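Local atomic coordinates of dimethyl-sulfide monooxygenase (Hyphomicrobium sulfonivorans, PDB entry 6AK1), a protein that oxidises dimethyl sulfide with NADH and oxygen to methanethiol and formaldehyde, using FMN as cofactor, in the first step of dimethyl sulfide degradation. Residues A30-Y33 with N34-E37; A43-L46 with E47-C50; A291-A294 with K295-Y299. One frame throughout, in Å; residues are numbered along the deposited sequence.

Contact 1: residues A30-Y33 with N34-E37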
loop_
_atom_site.group_PDB
_atom_site.type_symbol
_atom_site.label_atom_id
_atom_site.label_comp_id
_atom_site.label_asym_id
_atom_site.label_seq_id
_atom_site.Cartn_x
_atom_site.Cartn_y
_atom_site.Cartn_z
ATOM N N ALA A 30 15.969 8.362 8.020
ATOM C CA ALA A 30 14.776 7.679 8.519
ATOM C C ALA A 30 14.247 8.337 9.783
ATOM O O ALA A 30 13.031 8.428 9.980
ATOM C CB ALA A 30 15.075 6.206 8.795
ATOM N N ALA A 31 15.152 8.810 10.650
ATOM C CA ALA A 31 14.738 9.453 11.886
ATOM C C ALA A 31 13.980 10.761 11.665
ATOM O O ALA A 31 13.485 11.328 12.644
ATOM C CB ALA A 31 15.960 9.701 12.779
ATOM N N ARG A 32 13.870 11.253 10.427
ATOM C CA ARG A 32 13.118 12.470 10.120
ATOM C C ARG A 32 11.684 12.189 9.671
ATOM O O ARG A 32 11.045 13.069 9.085
ATOM C CB ARG A 32 13.824 13.288 9.043
ATOM C CG ARG A 32 15.267 13.686 9.376
ATOM C CD ARG A 32 15.824 14.632 8.316
ATOM N NE ARG A 32 15.196 15.961 8.388
ATOM C CZ ARG A 32 15.235 16.849 7.397
ATOM N NH1 ARG A 32 15.837 16.537 6.240
ATOM N NH2 ARG A 32 14.661 18.039 7.547
ATOM N N TYR A 33 11.177 10.976 9.917
ATOM C CA TYR A 33 9.788 10.655 9.600
ATOM C C TYR A 33 8.824 11.728 10.119
ATOM O O TYR A 33 7.724 11.903 9.573
ATOM C CB TYR A 33 9.432 9.289 10.208
ATOM C CG TYR A 33 9.126 9.448 11.677
ATOM C CD1 TYR A 33 10.149 9.541 12.622
ATOM C CD2 TYR A 33 7.819 9.591 12.111
ATOM C CE1 TYR A 33 9.860 9.753 13.972
ATOM C CE2 TYR A 33 7.529 9.789 13.436
ATOM C CZ TYR A 33 8.542 9.866 14.367
ATOM O OH TYR A 33 8.190 10.081 15.680
ATOM N N ASN A 34 9.207 12.446 11.179
ATOM C CA ASN A 34 8.346 13.445 11.795
ATOM C C ASN A 34 8.643 14.865 11.309
ATOM O O ASN A 34 8.097 15.825 11.869
ATOM C CB ASN A 34 8.458 13.365 13.324
ATOM C CG ASN A 34 9.825 13.800 13.838
ATOM O OD1 ASN A 34 10.860 13.506 13.236
ATOM N ND2 ASN A 34 9.830 14.512 14.957
ATOM N N ASP A 35 9.479 15.012 10.280
ATOM C CA ASP A 35 9.805 16.299 9.670
ATOM C C ASP A 35 9.069 16.444 8.341
ATOM O O ASP A 35 9.152 15.562 7.482
ATOM C CB ASP A 35 11.316 16.432 9.428
ATOM C CG ASP A 35 12.105 16.587 10.715
ATOM O OD1 ASP A 35 11.509 16.995 11.737
ATOM O OD2 ASP A 35 13.330 16.328 10.703
ATOM N N LEU A 36 8.379 17.569 8.162
ATOM C CA LEU A 36 7.676 17.800 6.902
ATOM C C LEU A 36 8.635 17.797 5.719
ATOM O O LEU A 36 8.281 17.289 4.650
ATOM C CB LEU A 36 6.896 19.123 6.966
ATOM C CG LEU A 36 5.817 19.364 5.911
ATOM C CD1 LEU A 36 5.018 18.101 5.674
ATOM C CD2 LEU A 36 4.865 20.475 6.355
ATOM N N GLU A 37 9.868 18.309 5.908
ATOM C CA GLU A 37 10.833 18.409 4.812
ATOM C C GLU A 37 11.280 17.045 4.299
ATOM O O GLU A 37 11.618 16.926 3.118
ATOM C CB GLU A 37 12.068 19.214 5.231
ATOM C CG GLU A 37 11.797 20.693 5.548
ATOM C CD GLU A 37 11.158 20.922 6.931
ATOM O OE1 GLU A 37 11.158 19.986 7.770
ATOM O OE2 GLU A 37 10.645 22.046 7.171
#
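Arg32 and Asp35 are held together twice, once through the backbone and once through their side chains. The backbone bond runs from Asp35 N to Arg32 O (2.8 Å, 163° at the hydrogen) and closes a type I beta turn, with Tyr33 and Asn34 at its two inner positions. Tyr33 O, inside the turn, accepts from Trp39 NE1.

The charged contact is a salt bridge in which Arg32 NE donates to Asp35 OD2 at 3.0 Å. The carboxylate oxygen offers its anti lone pair and lies in the guanidinium plane, at the edge, although the two flat groups are turned 64° from one another. A short aspartate suits this place, since its CB already faces the arginine. Beyond it, Arg32 NH2 passes Glu37 CB at 3.7 Å.

A CH-pi contact joins the turn's inner residues: Asn34 CB sits over one face of the Tyr33 ring, 3.7 Å from its centroid. Tyr33 CG stands between the backbone N and the carbonyl carbon (chi1 80°), which swings the ring beside the following peptide.

This is a beta turn leading into helix 36-48 of the TIM barrel, with Asp35 at the N-cap position, though its carboxylate goes to Arg32 and makes no capping bond.

Contact 2: residues A43-L46 with E47-C50; sequences AMEL and ERGC
A Schellman motif ends helix 36-48 of the TIM barrel here, and in its last turn Glu45 and Arg48, three residues apart, form a salt bridge. Cys50 is the C-prime residue, with a positive phi (56°) more often met with glycine; its N bonds to Glu47 O, while Phe51 N reaches back to Leu46 O. Gly49 N makes a weak bond to Leu46 O.

Glu47 and Leu46 face neighbouring parts of the barrel: the Glu47 carboxylate accepts from the backbone N of Glu97, His98 and Val99, and the leucine packs on Val405 of helix 403-418. On helix 403-418 itself, Thr406 OG1 bonds to Glu45 OE2 and Asp410 forms a salt bridge with Arg48 NH2. An alanine in place of Glu45 would probably cost Arg48 its two-point grip, leaving the guanidinium freer to turn though Asp410 remains, and deprive Thr406 of this partner.

The acidic chain bends at chi2 (76°), which brings its carboxylate alongside the arginine, both pointing the same way. Arg48 grips it side-on, with both oxygens near the guanidinium plane but the nitrogens above the carboxylate plane: Arg48 NE meets Glu45 OE1 at 2.9 Å, and Arg48 NH2 meets Glu45 OE2 at 2.9 Å.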
loop_
_atom_site.group_PDB
_atom_site.type_symbol
_atom_site.label_atom_id
_atom_site.label_comp_id
_atom_site.label_asym_id
_atom_site.label_seq_id
_atom_site.Cartn_x
_atom_site.Cartn_y
_atom_site.Cartn_z
ATOM N N ALA A 43 8.945 13.259 -2.091
ATOM C CA ALA A 43 7.993 13.317 -3.203
ATOM C C ALA A 43 8.614 13.956 -4.437
ATOM O O ALA A 43 8.374 13.507 -5.563
ATOM C CB ALA A 43 6.722 14.087 -2.792
ATOM N N MET A 44 9.393 15.023 -4.249
ATOM C CA MET A 44 10.051 15.656 -5.385
ATOM C C MET A 44 11.098 14.738 -5.998
ATOM O O MET A 44 11.239 14.680 -7.226
ATOM C CB MET A 44 10.686 16.973 -4.955
ATOM C CG MET A 44 9.674 18.016 -4.507
ATOM S SD MET A 44 10.430 19.661 -4.420
ATOM C CE MET A 44 11.279 19.566 -2.858
ATOM N N GLU A 45 11.841 14.016 -5.151
ATOM C CA GLU A 45 12.868 13.107 -5.634
ATOM C C GLU A 45 12.261 11.946 -6.424
ATOM O O GLU A 45 12.862 11.487 -7.402
ATOM C CB GLU A 45 13.697 12.598 -4.452
ATOM C CG GLU A 45 14.699 11.510 -4.797
ATOM C CD GLU A 45 15.942 12.038 -5.525
ATOM O OE1 GLU A 45 15.903 13.178 -6.027
ATOM O OE2 GLU A 45 16.961 11.308 -5.583
ATOM N N LEU A 46 11.062 11.486 -6.041
ATOM C CA LEU A 46 10.366 10.474 -6.832
ATOM C C LEU A 46 10.010 10.972 -8.229
ATOM O O LEU A 46 10.009 10.178 -9.173
ATOM C CB LEU A 46 9.104 10.002 -6.107
ATOM C CG LEU A 46 9.296 9.185 -4.816
ATOM C CD1 LEU A 46 8.009 8.535 -4.401
ATOM C CD2 LEU A 46 10.348 8.126 -4.997
ATOM N N GLU A 47 9.708 12.268 -8.396
ATOM C CA GLU A 47 9.366 12.746 -9.736
ATOM C C GLU A 47 10.597 12.932 -10.611
ATOM O O GLU A 47 10.510 12.778 -11.830
ATOM C CB GLU A 47 8.565 14.057 -9.675
ATOM C CG GLU A 47 7.205 13.853 -9.093
ATOM C CD GLU A 47 6.164 14.870 -9.534
ATOM O OE1 GLU A 47 6.496 16.049 -9.787
ATOM O OE2 GLU A 47 4.987 14.477 -9.618
ATOM N N ARG A 48 11.745 13.245 -10.018
ATOM C CA ARG A 48 12.986 13.265 -10.781
ATOM C C ARG A 48 13.228 11.929 -11.480
ATOM O O ARG A 48 13.810 11.892 -12.570
ATOM C CB ARG A 48 14.165 13.622 -9.860
ATOM C CG ARG A 48 15.516 13.731 -10.569
ATOM C CD ARG A 48 16.619 14.162 -9.623
ATOM N NE ARG A 48 17.064 13.119 -8.701
ATOM C CZ ARG A 48 18.036 12.246 -8.965
ATOM N NH1 ARG A 48 18.653 12.270 -10.143
ATOM N NH2 ARG A 48 18.395 11.342 -8.055
ATOM N N GLY A 49 12.767 10.830 -10.890
ATOM C CA GLY A 49 12.878 9.520 -11.494
ATOM C C GLY A 49 11.603 8.977 -12.100
ATOM O O GLY A 49 11.585 7.804 -12.493
ATOM N N CYS A 50 10.530 9.780 -12.168
ATOM C CA CYS A 50 9.244 9.387 -12.773
ATOM C C CYS A 50 8.669 8.117 -12.136
ATOM O O CYS A 50 8.036 7.289 -12.804
ATOM C CB CYS A 50 9.374 9.221 -14.293
ATOM S SG CYS A 50 9.675 10.753 -15.225
#

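Contact 3: residues A291-A294 with K295-Y299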
loop_
_atom_site.group_PDB
_atom_site.type_symbol
_atom_site.label_atom_id
_atom_site.label_comp_id
_atom_site.label_asym_id
_atom_site.label_seq_id
_atom_site.Cartn_x
_atom_site.Cartn_y
_atom_site.Cartn_z
ATOM N N ALA A 291 30.953 -2.587 -5.616
ATOM C CA ALA A 291 30.504 -1.446 -4.830
ATOM C C ALA A 291 29.161 -1.731 -4.176
ATOM O O ALA A 291 28.966 -1.410 -3.000
ATOM C CB ALA A 291 30.436 -0.191 -5.701
ATOM N N ALA A 292 28.230 -2.352 -4.913
ATOM C CA ALA A 292 26.935 -2.690 -4.323
ATOM C C ALA A 292 27.105 -3.622 -3.137
ATOM O O ALA A 292 26.439 -3.462 -2.110
ATOM C CB ALA A 292 26.023 -3.323 -5.366
ATOM N N GLU A 293 28.024 -4.578 -3.242
ATOM C CA GLU A 293 28.233 -5.517 -2.151
ATOM C C GLU A 293 28.852 -4.832 -0.936
ATOM O O GLU A 293 28.435 -5.083 0.201
ATOM C CB GLU A 293 29.096 -6.689 -2.640
ATOM C CG GLU A 293 29.432 -7.733 -1.568
ATOM C CD GLU A 293 28.196 -8.412 -0.972
ATOM O OE1 GLU A 293 27.182 -8.598 -1.687
ATOM O OE2 GLU A 293 28.244 -8.749 0.232
ATOM N N ALA A 294 29.847 -3.960 -1.148
ATOM C CA ALA A 294 30.453 -3.267 -0.011
ATOM C C ALA A 294 29.457 -2.339 0.680
ATOM O O ALA A 294 29.514 -2.177 1.905
ATOM C CB ALA A 294 31.692 -2.485 -0.454
ATOM N N LYS A 295 28.555 -1.708 -0.082
ATOM C CA LYS A 295 27.498 -0.901 0.530
ATOM C C LYS A 295 26.572 -1.772 1.373
ATOM O O LYS A 295 26.216 -1.415 2.504
ATOM C CB LYS A 295 26.712 -0.167 -0.562
ATOM C CG LYS A 295 25.528 0.632 -0.056
ATOM C CD LYS A 295 24.835 1.393 -1.199
ATOM C CE LYS A 295 25.785 2.406 -1.856
ATOM N NZ LYS A 295 25.207 2.951 -3.119
ATOM N N TYR A 296 26.204 -2.940 0.846
ATOM C CA TYR A 296 25.389 -3.895 1.592
ATOM C C TYR A 296 26.032 -4.268 2.929
ATOM O O TYR A 296 25.375 -4.248 3.977
ATOM C CB TYR A 296 25.168 -5.138 0.727
ATOM C CG TYR A 296 24.373 -6.238 1.382
ATOM C CD1 TYR A 296 23.009 -6.080 1.634
ATOM C CD2 TYR A 296 24.973 -7.443 1.736
ATOM C CE1 TYR A 296 22.263 -7.094 2.231
ATOM C CE2 TYR A 296 24.234 -8.466 2.337
ATOM C CZ TYR A 296 22.881 -8.282 2.573
ATOM O OH TYR A 296 22.143 -9.277 3.162
ATOM N N GLN A 297 27.322 -4.614 2.914
ATOM C CA GLN A 297 27.989 -5.004 4.149
ATOM C C GLN A 297 28.115 -3.819 5.094
ATOM O O GLN A 297 28.026 -3.981 6.316
ATOM C CB GLN A 297 29.365 -5.603 3.835
ATOM C CG GLN A 297 29.302 -6.855 2.929
ATOM C CD GLN A 297 28.682 -8.056 3.625
ATOM O OE1 GLN A 297 28.561 -8.082 4.854
ATOM N NE2 GLN A 297 28.260 -9.042 2.842
ATOM N N GLU A 298 28.317 -2.624 4.541
ATOM C CA GLU A 298 28.383 -1.417 5.359
ATOM C C GLU A 298 27.063 -1.182 6.087
ATOM O O GLU A 298 27.040 -0.911 7.288
ATOM C CB GLU A 298 28.755 -0.222 4.470
ATOM C CG GLU A 298 29.227 1.012 5.220
ATOM C CD GLU A 298 29.509 2.186 4.284
ATOM O OE1 GLU A 298 30.683 2.348 3.866
ATOM O OE2 GLU A 298 28.550 2.940 3.962
ATOM N N TYR A 299 25.945 -1.317 5.376
ATOM C CA TYR A 299 24.645 -1.246 6.030
ATOM C C TYR A 299 24.512 -2.315 7.104
ATOM O O TYR A 299 24.108 -2.024 8.240
ATOM C CB TYR A 299 23.531 -1.372 4.989
ATOM C CG TYR A 299 23.496 -0.206 4.017
ATOM C CD1 TYR A 299 24.225 0.952 4.262
ATOM C CD2 TYR A 299 22.733 -0.258 2.862
ATOM C CE1 TYR A 299 24.202 2.019 3.373
ATOM C CE2 TYR A 299 22.699 0.802 1.975
ATOM C CZ TYR A 299 23.431 1.934 2.229
ATOM O OH TYR A 299 23.402 2.983 1.326
#
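Gln297 reaches back one helical turn to Glu293, and its side chain can be followed outward atom by atom. Gln297 CB lies 3.8 Å from Glu293 O, the carbonyl that also takes the Gln297 backbone N-H. Gln297 CG closes on both ends of the glutamate, 3.4 Å from Glu293 O and 3.5 Å from Glu293 OE2. A bend at chi2 (-69°) then carries CD past that carboxylate oxygen, and Gln297 NE2 donates to Glu293 OE2 at 2.6 Å, a short bond that is nearly straight (168°). The oxygen lies in the amide plane and is met almost along its own C-O axis, although carboxylate and amide are turned 46° apart.

This is an i to i+4 pairing on helix 289-300 of the TIM barrel, which follows strand 276-284. Glutamine suits the place, having an N-H to offer an acidic neighbour one turn away.

Ala292 and the ring of Tyr296 pack on Val372 of strand 370-372, small and large residues sharing the helix's inner side. At the ring's edge, Tyr296 CD2 comes within 3.8 Å of Glu293 OE2. Lys295 sends NZ to Asp407 and Thr285 O, while Glu298 OE2 is hydrogen-bonded to His25 NE2.

From the N terminus, the chain leaves strand 6-12 and enters a long loop, whose last turn contact 1 closes just before helix 36-48. Contact 2 lies at the other end of that helix, where the chain leads on to strand 53-57; the two centres are about 17 Å apart. Contact 3 comes much later, on helix 289-300 after strand 276-284, its centre about 25 Å from that of contact 1 and about 24 Å from that of contact 2. The three follow in series, neither nesting nor crossing, and none touches another. Helix 403-418 and its preceding loop link the regions: Val405, Thr406, Ile409 and Asp410 meet contact 2, Asp407 receives Lys295, and Thr401 touches Ala30.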